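Local coordinates for protein pseudoalteromonas arctica PAMC 21717 (Pseudoalteromonas arctica, PDB 5YL7) that probably hydrolyses peptide bonds as a cold-active, calcium-binding serine protease of the subtilase family, at residues Val66-Gly71 with Leu133-Gly138; Leu40-Arg45 with Ala77-Asp82; Ile240-Pro245 with Ile309-Thr314; Thr313-Pro318 with Thr326-Ala331. All blocks are in the same frame, centred on the assembly; numbering follows the deposited sequence.

Contact 1: Val66-Gly71 with Leu133-Gly138; sequences VANDGG and LGKCGG. With CA (calcium ion), chain D; CA (calcium ion), chain E.
Lys135 donates its backbone N-H to Val66 O, 2.9 Å away. This is the tight part of the contact. Gly134 CA closes on the same oxygen at 3.4 Å in a CA-H...O contact, so the glycine backbone lies directly against Val66. Val66 sits against the type II beta turn from Gly134 to Gly137: CG1, anti to the backbone N (chi1 176°), comes to 3.3 Å from Gly137 O, while CG2 faces Lys135 O.

The other end is looser. Asn68, the first residue past the helix and with positive phi, only rests its CG on Lys135 CD at 3.7 Å. The polar ends lead elsewhere, Asn68 ND2 to Gly81 O and Lys135 NZ to a salt bridge with Glu88. Asp69 takes no part across the contact; its carboxylate binds two calcium ions, OD2 bridging them at 2.5 and 2.3 Å from the ions of chains D and E. Gly71 O is a further ligand of the chain D ion; Asp59, Gly72, Asp74 and Asp76 with waters fill out the two sites. A disulfide ties Cys136 to Cys89. The contact joins the C-terminal end of helix 64-67 to the surface loop between strand 126-131 and helix 140-150.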
# COMPACT_ATOMS: atom_id res chain seq x y z
N VAL A 66 2.68 -14.89 -16.22
CA VAL A 66 2.67 -14.08 -15.01
C VAL A 66 1.21 -13.88 -14.62
O VAL A 66 0.84 -13.99 -13.42
CB VAL A 66 3.36 -12.74 -15.24
CG1 VAL A 66 3.27 -11.87 -14.03
CG2 VAL A 66 4.85 -12.96 -15.59
N ALA A 67 0.35 -13.59 -15.55
CA ALA A 67 -1.03 -13.23 -15.28
C ALA A 67 -1.78 -14.38 -14.62
O ALA A 67 -2.61 -14.15 -13.73
CB ALA A 67 -1.75 -12.89 -16.56
N ASN A 68 -1.62 -15.63 -15.06
CA ASN A 68 -2.17 -16.78 -14.43
C ASN A 68 -3.66 -16.66 -14.39
O ASN A 68 -4.27 -17.18 -13.43
CB ASN A 68 -1.60 -16.98 -13.01
CG ASN A 68 -1.98 -18.30 -12.37
OD1 ASN A 68 -2.08 -19.33 -13.07
ND2 ASN A 68 -2.25 -18.31 -11.08
N ASP A 69 -4.31 -16.12 -15.40
CA ASP A 69 -5.76 -15.95 -15.45
C ASP A 69 -6.34 -16.21 -16.84
O ASP A 69 -7.50 -15.95 -17.05
CB ASP A 69 -6.15 -14.55 -14.95
CG ASP A 69 -5.71 -13.45 -15.84
OD1 ASP A 69 -5.07 -13.73 -16.90
OD2 ASP A 69 -6.09 -12.24 -15.58
N GLY A 70 -5.53 -16.74 -17.73
CA GLY A 70 -6.04 -17.18 -19.04
C GLY A 70 -5.83 -16.20 -20.13
O GLY A 70 -6.10 -16.55 -21.33
N GLY A 71 -5.29 -15.00 -19.95
CA GLY A 71 -5.11 -14.03 -20.99
C GLY A 71 -4.36 -12.85 -20.51
O GLY A 71 -3.92 -12.72 -19.33
N LEU A 133 1.03 -7.25 -10.60
CA LEU A 133 1.96 -8.31 -10.13
C LEU A 133 1.27 -9.66 -10.17
O LEU A 133 0.12 -9.79 -9.72
CB LEU A 133 2.42 -8.08 -8.72
CG LEU A 133 3.00 -6.70 -8.36
CD1 LEU A 133 3.34 -6.65 -6.88
CD2 LEU A 133 4.24 -6.41 -9.18
N GLY A 134 1.95 -10.64 -10.73
CA GLY A 134 1.51 -12.03 -10.76
C GLY A 134 2.58 -12.98 -10.41
O GLY A 134 3.44 -12.73 -9.56
N LYS A 135 2.55 -14.15 -11.06
CA LYS A 135 3.59 -15.15 -10.74
C LYS A 135 4.98 -14.65 -11.13
O LYS A 135 5.13 -14.23 -12.31
CB LYS A 135 3.32 -16.43 -11.51
CG LYS A 135 2.08 -17.19 -11.02
CD LYS A 135 1.69 -18.32 -11.94
CE LYS A 135 2.67 -19.43 -11.85
NZ LYS A 135 2.24 -20.63 -12.70
N CYS A 136 5.86 -14.63 -10.19
CA CYS A 136 7.28 -14.17 -10.39
C CYS A 136 7.36 -12.67 -10.38
O CYS A 136 8.52 -12.14 -10.51
CB CYS A 136 7.93 -14.71 -11.69
SG CYS A 136 7.85 -16.50 -11.78
N GLY A 137 6.32 -11.90 -10.07
CA GLY A 137 6.41 -10.46 -9.95
C GLY A 137 5.68 -9.79 -11.07
O GLY A 137 4.65 -10.20 -11.54
N GLY A 138 6.18 -8.58 -11.49
CA GLY A 138 5.60 -7.78 -12.52
C GLY A 138 6.59 -7.06 -13.42
O GLY A 138 7.73 -6.93 -13.02
CA CA D . -5.36 -11.46 -17.82
CA CA E . -7.51 -10.65 -14.64
O HOH W 1 -3.62 -10.16 -16.92
O HOH W 2 -7.10 -12.38 -19.09
O HOH W 3 -9.19 -12.21 -15.22
O HOH W 4 -7.54 -11.86 -12.62

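Contact 2: Leu40-Arg45 with Ala77-Asp82; sequences LDTGYR and ARDPGD
Thr42 meets Asp79 through its hydroxyl: OG1 donates to OD2 at 2.9 Å, coming from above the carboxylate plane, and also accepts from Gly101 N. OG1 is set between the backbone N and the carbonyl carbon (chi1 68°), which leaves CG2 to lie 3.6 Å from Asp82 OD2, an oxygen hydrogen-bonded to Ser98 OG. The Asp79 carboxylate is held by its own turn, since OD1 accepts from Gly81 N in an Asx turn, and a water donates to both OD2 and Gly43 O.

Asp41, the residue before Thr42, ends strand 36-41, and its OD1 accepts from Thr42 N as well as from His100. With Ser281 they fit the catalytic triad of a subtilase, so this loop leaves the central sheet right beside the probable active site.

At Gly43 the backbones run close: CA lies 3.0 Å from Ala77 O.

Tyr44 then bridges to Arg78 through its backbone, its N donating to Ala77 O while its O receives Asp79 N at 2.8 Å. Its ring carries Arg78 CG over one face, a CH-pi contact 4.0 Å from the centroid. Further out, Arg78 NE reaches Tyr44 OH in a weak hydrogen bond near the guanidinium plane, and a water joins that hydroxyl to Arg78 NH2.

The Arg45 chain is bent at chi2 and chi3; its NH2 donates to Asp79 O at 2.9 Å, with the oxygen near the guanidinium plane. Arg78 CD lies over one face of this guanidinium, and the two arginine NH1 atoms stand 4.1 Å apart, a proximity that probably costs some electrostatic energy.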
# COMPACT_ATOMS: atom_id res chain seq x y z
N LEU A 40 -1.79 -0.71 -6.46
CA LEU A 40 -1.11 -1.37 -7.59
C LEU A 40 -0.36 -2.54 -7.04
O LEU A 40 0.63 -2.33 -6.32
CB LEU A 40 -0.17 -0.38 -8.29
CG LEU A 40 -0.81 0.52 -9.34
CD1 LEU A 40 -1.88 1.42 -8.74
CD2 LEU A 40 0.26 1.40 -9.98
N ASP A 41 -0.83 -3.76 -7.27
CA ASP A 41 -0.38 -4.90 -6.48
C ASP A 41 -0.73 -6.16 -7.20
O ASP A 41 -0.89 -6.20 -8.45
CB ASP A 41 -0.93 -4.74 -5.03
CG ASP A 41 -0.06 -5.28 -4.02
OD1 ASP A 41 0.19 -6.50 -4.00
OD2 ASP A 41 0.39 -4.55 -3.12
N THR A 42 -0.91 -7.25 -6.42
CA THR A 42 -1.18 -8.57 -6.98
C THR A 42 -2.65 -8.79 -7.37
O THR A 42 -2.99 -9.87 -7.85
CB THR A 42 -0.71 -9.70 -6.03
OG1 THR A 42 -1.58 -9.66 -4.85
CG2 THR A 42 0.70 -9.54 -5.60
N GLY A 43 -3.49 -7.78 -7.15
CA GLY A 43 -4.91 -7.94 -7.22
C GLY A 43 -5.55 -8.13 -5.91
O GLY A 43 -4.90 -7.93 -4.86
N TYR A 44 -6.81 -8.53 -5.87
CA TYR A 44 -7.55 -8.71 -4.60
C TYR A 44 -8.42 -9.95 -4.63
O TYR A 44 -8.77 -10.41 -5.74
CB TYR A 44 -8.38 -7.48 -4.28
CG TYR A 44 -9.61 -7.34 -5.12
CD1 TYR A 44 -9.59 -7.04 -6.47
CD2 TYR A 44 -10.88 -7.61 -4.62
CE1 TYR A 44 -10.70 -7.03 -7.22
CE2 TYR A 44 -12.00 -7.59 -5.38
CZ TYR A 44 -11.92 -7.30 -6.67
OH TYR A 44 -13.03 -7.26 -7.49
N ARG A 45 -8.78 -10.43 -3.44
CA ARG A 45 -9.95 -11.31 -3.34
C ARG A 45 -11.06 -10.54 -2.71
O ARG A 45 -10.84 -9.61 -1.89
CB ARG A 45 -9.63 -12.55 -2.53
CG ARG A 45 -8.58 -13.45 -3.09
CD ARG A 45 -8.73 -13.81 -4.52
NE ARG A 45 -10.07 -14.31 -4.83
CZ ARG A 45 -10.48 -14.53 -6.10
NH1 ARG A 45 -11.75 -14.85 -6.29
NH2 ARG A 45 -9.67 -14.38 -7.08
N ALA A 77 -9.41 -7.40 -11.93
CA ALA A 77 -8.19 -7.25 -11.15
C ALA A 77 -8.14 -8.18 -9.99
O ALA A 77 -7.34 -8.04 -9.06
CB ALA A 77 -8.07 -5.80 -10.68
N ARG A 78 -9.03 -9.21 -9.91
CA ARG A 78 -8.88 -10.19 -8.87
C ARG A 78 -7.59 -10.96 -8.96
O ARG A 78 -7.03 -11.15 -10.04
CB ARG A 78 -10.09 -11.13 -8.83
CG ARG A 78 -11.30 -10.46 -8.27
CD ARG A 78 -12.54 -11.32 -8.28
NE ARG A 78 -13.69 -10.60 -7.80
CZ ARG A 78 -14.84 -11.17 -7.34
NH1 ARG A 78 -14.95 -12.45 -7.25
NH2 ARG A 78 -15.81 -10.37 -6.95
N ASP A 79 -7.08 -11.40 -7.81
CA ASP A 79 -5.84 -12.13 -7.72
C ASP A 79 -6.12 -13.60 -7.88
O ASP A 79 -6.77 -14.19 -6.99
CB ASP A 79 -5.21 -11.85 -6.36
CG ASP A 79 -3.84 -12.36 -6.17
OD1 ASP A 79 -3.34 -13.15 -7.02
OD2 ASP A 79 -3.22 -12.03 -5.12
N PRO A 80 -5.62 -14.26 -8.93
CA PRO A 80 -5.81 -15.73 -9.06
C PRO A 80 -4.93 -16.51 -8.19
O PRO A 80 -5.07 -17.76 -8.13
CB PRO A 80 -5.52 -15.95 -10.52
CG PRO A 80 -4.41 -14.93 -10.86
CD PRO A 80 -4.83 -13.72 -10.01
N GLY A 81 -3.95 -15.90 -7.56
CA GLY A 81 -2.91 -16.49 -6.80
C GLY A 81 -1.57 -16.48 -7.51
O GLY A 81 -1.50 -16.87 -8.66
N ASP A 82 -0.56 -16.05 -6.81
CA ASP A 82 0.82 -15.90 -7.37
C ASP A 82 1.77 -16.96 -6.91
O ASP A 82 3.00 -16.83 -7.09
CB ASP A 82 1.34 -14.46 -7.18
CG ASP A 82 1.57 -14.14 -5.78
OD1 ASP A 82 1.45 -15.01 -4.89
OD2 ASP A 82 1.87 -12.99 -5.40
O HOH W 5 -4.45 -10.40 -3.34
O HOH W 6 -15.28 -7.51 -6.27

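Contact 3: Ile240-Pro245 with Ile309-Thr314; sequences IDVAAP and ILKSTT. With CA (calcium ion), chain F.
Asp241 OD1 is gripped from two directions, by Lys311 NZ at 2.8 Å and by a calcium ion, also at 2.8 Å. The lysine completes a salt bridge and arrives on the anti side of the oxygen, 18° out of the carboxylate plane. OD2 binds the same ion more closely, at 2.4 Å, making the carboxylate bidentate, and it also accepts from Asn220 N. Val218 and Glu307 supply the remaining protein ligands and five waters the rest. Sharing OD1 between a metal and an ammonium group should help offset the charge of the aspartate.

Lys311 gets there by a bend at chi3 (70°), which turns CE back toward Asp241; CD and CE pass beside Asp241 CB on the way. In the fold, this is where helix 303-312 packs against strand 242-245, an edge strand of the parallel sheet of the subtilase alpha/beta core.

Next to the salt bridge, one residue on, the contact is apolar and is carried by Val242. CG1 is anti to the carbonyl carbon (chi1 -59°) and faces the helix end, touching Lys311 CA and Thr314 CG2, each at 3.8 Å. It also lies near Leu310 O, while the Leu310 side chain packs on Val290 and Ile294 of helix 280-297.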
# COMPACT_ATOMS: atom_id res chain seq x y z
N ILE A 240 14.18 8.63 1.90
CA ILE A 240 12.98 8.25 2.72
C ILE A 240 12.36 9.56 3.12
O ILE A 240 13.04 10.50 3.64
CB ILE A 240 13.39 7.49 3.97
CG1 ILE A 240 14.10 6.13 3.59
CG2 ILE A 240 12.14 7.20 4.80
CD1 ILE A 240 13.36 5.15 2.85
N ASP A 241 11.03 9.66 2.91
CA ASP A 241 10.31 10.84 3.34
C ASP A 241 9.79 10.74 4.71
O ASP A 241 9.86 11.69 5.55
CB ASP A 241 9.16 11.08 2.36
CG ASP A 241 9.67 11.41 0.98
OD1 ASP A 241 10.45 12.44 0.87
OD2 ASP A 241 9.37 10.75 -0.03
N VAL A 242 9.16 9.60 5.06
CA VAL A 242 8.51 9.31 6.35
C VAL A 242 8.63 7.83 6.65
O VAL A 242 8.95 7.04 5.77
CB VAL A 242 7.01 9.70 6.35
CG1 VAL A 242 6.81 11.20 6.05
CG2 VAL A 242 6.23 8.86 5.34
N ALA A 243 8.33 7.47 7.90
CA ALA A 243 8.18 6.11 8.29
C ALA A 243 6.78 5.81 8.75
O ALA A 243 6.07 6.70 9.21
CB ALA A 243 9.16 5.76 9.39
N ALA A 244 6.43 4.53 8.74
CA ALA A 244 5.12 4.08 9.27
C ALA A 244 5.30 2.65 9.73
O ALA A 244 6.24 1.97 9.28
CB ALA A 244 4.03 4.25 8.22
N PRO A 245 4.37 2.12 10.54
CA PRO A 245 4.50 0.74 10.95
C PRO A 245 4.34 -0.22 9.83
O PRO A 245 3.30 -0.30 9.17
CB PRO A 245 3.36 0.61 12.01
CG PRO A 245 2.44 1.66 11.67
CD PRO A 245 3.25 2.80 11.21
N ILE A 309 2.46 17.87 3.95
CA ILE A 309 1.71 17.67 5.17
C ILE A 309 2.14 16.41 5.85
O ILE A 309 2.42 16.39 7.08
CB ILE A 309 0.16 17.67 4.89
CG1 ILE A 309 -0.30 19.06 4.52
CG2 ILE A 309 -0.59 17.17 6.12
CD1 ILE A 309 -1.66 19.11 3.84
N LEU A 310 2.30 15.30 5.12
CA LEU A 310 2.74 14.01 5.70
C LEU A 310 4.08 14.21 6.36
O LEU A 310 4.32 13.74 7.49
CB LEU A 310 2.85 12.96 4.64
CG LEU A 310 1.51 12.39 4.13
CD1 LEU A 310 1.74 11.60 2.82
CD2 LEU A 310 0.81 11.50 5.15
N LYS A 311 5.05 14.83 5.67
CA LYS A 311 6.43 14.98 6.15
C LYS A 311 6.50 15.97 7.31
O LYS A 311 7.32 15.78 8.21
CB LYS A 311 7.34 15.43 5.05
CG LYS A 311 7.54 14.36 3.95
CD LYS A 311 8.51 14.80 2.83
CE LYS A 311 9.88 14.87 3.37
NZ LYS A 311 10.87 14.88 2.24
N SER A 312 5.68 17.00 7.27
CA SER A 312 5.85 18.10 8.25
C SER A 312 5.19 17.82 9.56
O SER A 312 5.41 18.57 10.51
CB SER A 312 5.35 19.41 7.66
OG SER A 312 5.92 19.78 6.42
N THR A 313 4.32 16.82 9.66
CA THR A 313 3.53 16.52 10.85
C THR A 313 3.89 15.23 11.53
O THR A 313 3.17 14.76 12.39
CB THR A 313 2.02 16.56 10.55
OG1 THR A 313 1.72 15.51 9.61
CG2 THR A 313 1.60 17.90 9.97
N THR A 314 5.00 14.61 11.14
CA THR A 314 5.39 13.34 11.74
C THR A 314 5.78 13.57 13.25
O THR A 314 6.13 14.70 13.65
CB THR A 314 6.58 12.70 11.04
OG1 THR A 314 7.67 13.65 11.01
CG2 THR A 314 6.29 12.25 9.68
CA CA F . 9.86 12.28 -1.83
O HOH W 7 12.40 12.39 -0.50
O HOH W 8 11.35 14.13 -1.71
O HOH W 9 11.87 10.89 -1.68
O HOH W 10 10.71 11.57 -4.11
O HOH W 11 8.94 13.78 -3.64

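Contact 4: Thr313-Pro318 with Thr326-Ala331; sequences TTRSFP and TGIVDA
Arg315 CG stands between its backbone N and carbonyl carbon (chi1 74°), and the chain is extended from there as far as NE. Ile328 CG1, anti to the carbonyl carbon (chi1 -61°), starts the branch that ends in CD1, which lies over one face of the Arg315 guanidinium, 3.5 Å above its plane and offset toward its rim. Arg315 NH1 bonds the carbonyl oxygens of Gly20 and Ala18, while NE reaches Val329 O through a water.

Phe317 takes another side of the isoleucine. Its CD1 is 3.6 Å from Ile328 CG1, its CE2 lies 3.5 Å from Gly327 CA, and the Ile328 backbone N sits over one ring face. Pro318 CD adds a lighter touch on Ile328 CD1.

The backbones pair at Arg315 and Ile328. Arg315 N donates to Ile328 O at 2.9 Å, nearly straight at 170°, and Ile328 N returns a bond to Arg315 O. Close by, Thr314 OG1 donates to Thr326 OG1 at 2.8 Å, and Thr326 OG1 in turn bonds Lys311 O.

One water links Thr313 O to Asp330 OD2; another joins Thr313 OG1, itself bonded to Ile309 O, to Asp330 N. Asp330 OD1 accepts from Ala333 N and from Asn22 ND2. A single antiparallel hydrogen-bonded bridge thus closes the loop between helix 303-312 and helix 331-338, the last helix of the modelled chain, which Asp330 N-caps.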
# COMPACT_ATOMS: atom_id res chain seq x y z
N THR A 313 4.32 16.82 9.66
CA THR A 313 3.53 16.52 10.85
C THR A 313 3.89 15.23 11.53
O THR A 313 3.17 14.76 12.39
CB THR A 313 2.02 16.56 10.55
OG1 THR A 313 1.72 15.51 9.61
CG2 THR A 313 1.60 17.90 9.97
N THR A 314 5.00 14.61 11.14
CA THR A 314 5.39 13.34 11.74
C THR A 314 5.78 13.57 13.25
O THR A 314 6.13 14.70 13.65
CB THR A 314 6.58 12.70 11.04
OG1 THR A 314 7.67 13.65 11.01
CG2 THR A 314 6.29 12.25 9.68
N ARG A 315 5.75 12.50 13.96
CA ARG A 315 6.13 12.48 15.38
C ARG A 315 7.45 11.78 15.53
O ARG A 315 8.00 11.15 14.62
CB ARG A 315 5.05 11.79 16.22
CG ARG A 315 5.00 10.24 16.08
CD ARG A 315 3.99 9.55 16.85
NE ARG A 315 4.02 8.17 16.49
CZ ARG A 315 4.62 7.17 17.02
NH1 ARG A 315 4.24 5.94 16.71
NH2 ARG A 315 5.66 7.23 17.88
N SER A 316 8.08 11.94 16.71
CA SER A 316 9.38 11.42 17.01
C SER A 316 9.43 9.91 16.99
O SER A 316 8.47 9.24 17.34
CB SER A 316 9.90 11.91 18.38
OG SER A 316 10.05 13.34 18.41
N PHE A 317 10.62 9.42 16.72
CA PHE A 317 10.91 8.01 16.86
C PHE A 317 11.22 7.65 18.34
O PHE A 317 12.17 8.24 18.85
CB PHE A 317 12.09 7.60 16.00
CG PHE A 317 11.88 7.71 14.52
CD1 PHE A 317 11.11 6.79 13.84
CD2 PHE A 317 12.47 8.75 13.84
CE1 PHE A 317 10.96 6.96 12.48
CE2 PHE A 317 12.28 8.91 12.48
CZ PHE A 317 11.55 8.02 11.83
N PRO A 318 10.54 6.73 18.92
CA PRO A 318 10.89 6.39 20.35
C PRO A 318 12.03 5.44 20.39
O PRO A 318 12.49 5.19 21.53
CB PRO A 318 9.63 5.77 20.88
CG PRO A 318 8.84 5.36 19.78
CD PRO A 318 9.18 6.23 18.55
N THR A 326 11.37 12.01 8.21
CA THR A 326 11.25 13.05 9.23
C THR A 326 10.75 12.52 10.51
O THR A 326 10.79 13.29 11.54
CB THR A 326 10.36 14.21 8.75
OG1 THR A 326 9.02 13.72 8.61
CG2 THR A 326 10.84 14.80 7.47
N GLY A 327 10.13 11.34 10.56
CA GLY A 327 9.45 10.84 11.75
C GLY A 327 8.45 9.77 11.35
O GLY A 327 8.44 9.38 10.16
N ILE A 328 7.66 9.33 12.31
CA ILE A 328 6.56 8.39 12.05
C ILE A 328 5.33 9.20 11.72
O ILE A 328 4.97 10.15 12.42
CB ILE A 328 6.31 7.49 13.25
CG1 ILE A 328 7.55 6.65 13.57
CG2 ILE A 328 5.04 6.60 13.07
CD1 ILE A 328 7.54 5.98 14.92
N VAL A 329 4.64 8.86 10.63
CA VAL A 329 3.38 9.54 10.27
C VAL A 329 2.40 9.54 11.45
O VAL A 329 2.22 8.50 12.07
CB VAL A 329 2.78 8.89 8.99
CG1 VAL A 329 1.34 9.35 8.75
CG2 VAL A 329 3.68 9.18 7.83
N ASP A 330 1.85 10.73 11.66
CA ASP A 330 0.90 10.94 12.75
C ASP A 330 -0.38 11.37 12.12
O ASP A 330 -0.52 12.46 11.65
CB ASP A 330 1.48 12.00 13.71
CG ASP A 330 0.57 12.39 14.81
OD1 ASP A 330 -0.65 12.14 14.76
OD2 ASP A 330 1.06 13.03 15.81
N ALA A 331 -1.31 10.40 12.06
CA ALA A 331 -2.56 10.67 11.31
C ALA A 331 -3.29 11.88 11.87
O ALA A 331 -3.85 12.66 11.12
CB ALA A 331 -3.45 9.48 11.34
O HOH W 12 2.49 12.77 9.57
O HOH W 13 3.08 14.88 15.11
O HOH W 14 1.86 8.18 14.78

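The four contacts form two groups on opposite sides of the chain's centre. Contacts 1 and 2 touch through a probable hydrogen bond from Leu133 N to Asp41 O, and their segments alternate along the chain; contacts 3 and 4 share Thr313 and Thr314 and meet where Ala243 O receives Val329 N. Contact 3 is buried, contacts 2 and 4 partly so, and contact 1 lies at the surface. Contacts 2 and 3 both reach the central parallel sheet, at strands 36-41 and 242-245. Calcium is bound within contacts 1 and 3, but only in contact 3 does the metal ligand itself pair across the segments. Contact 2 is largely polar, whereas contact 4 mixes backbone pairing with apolar packing.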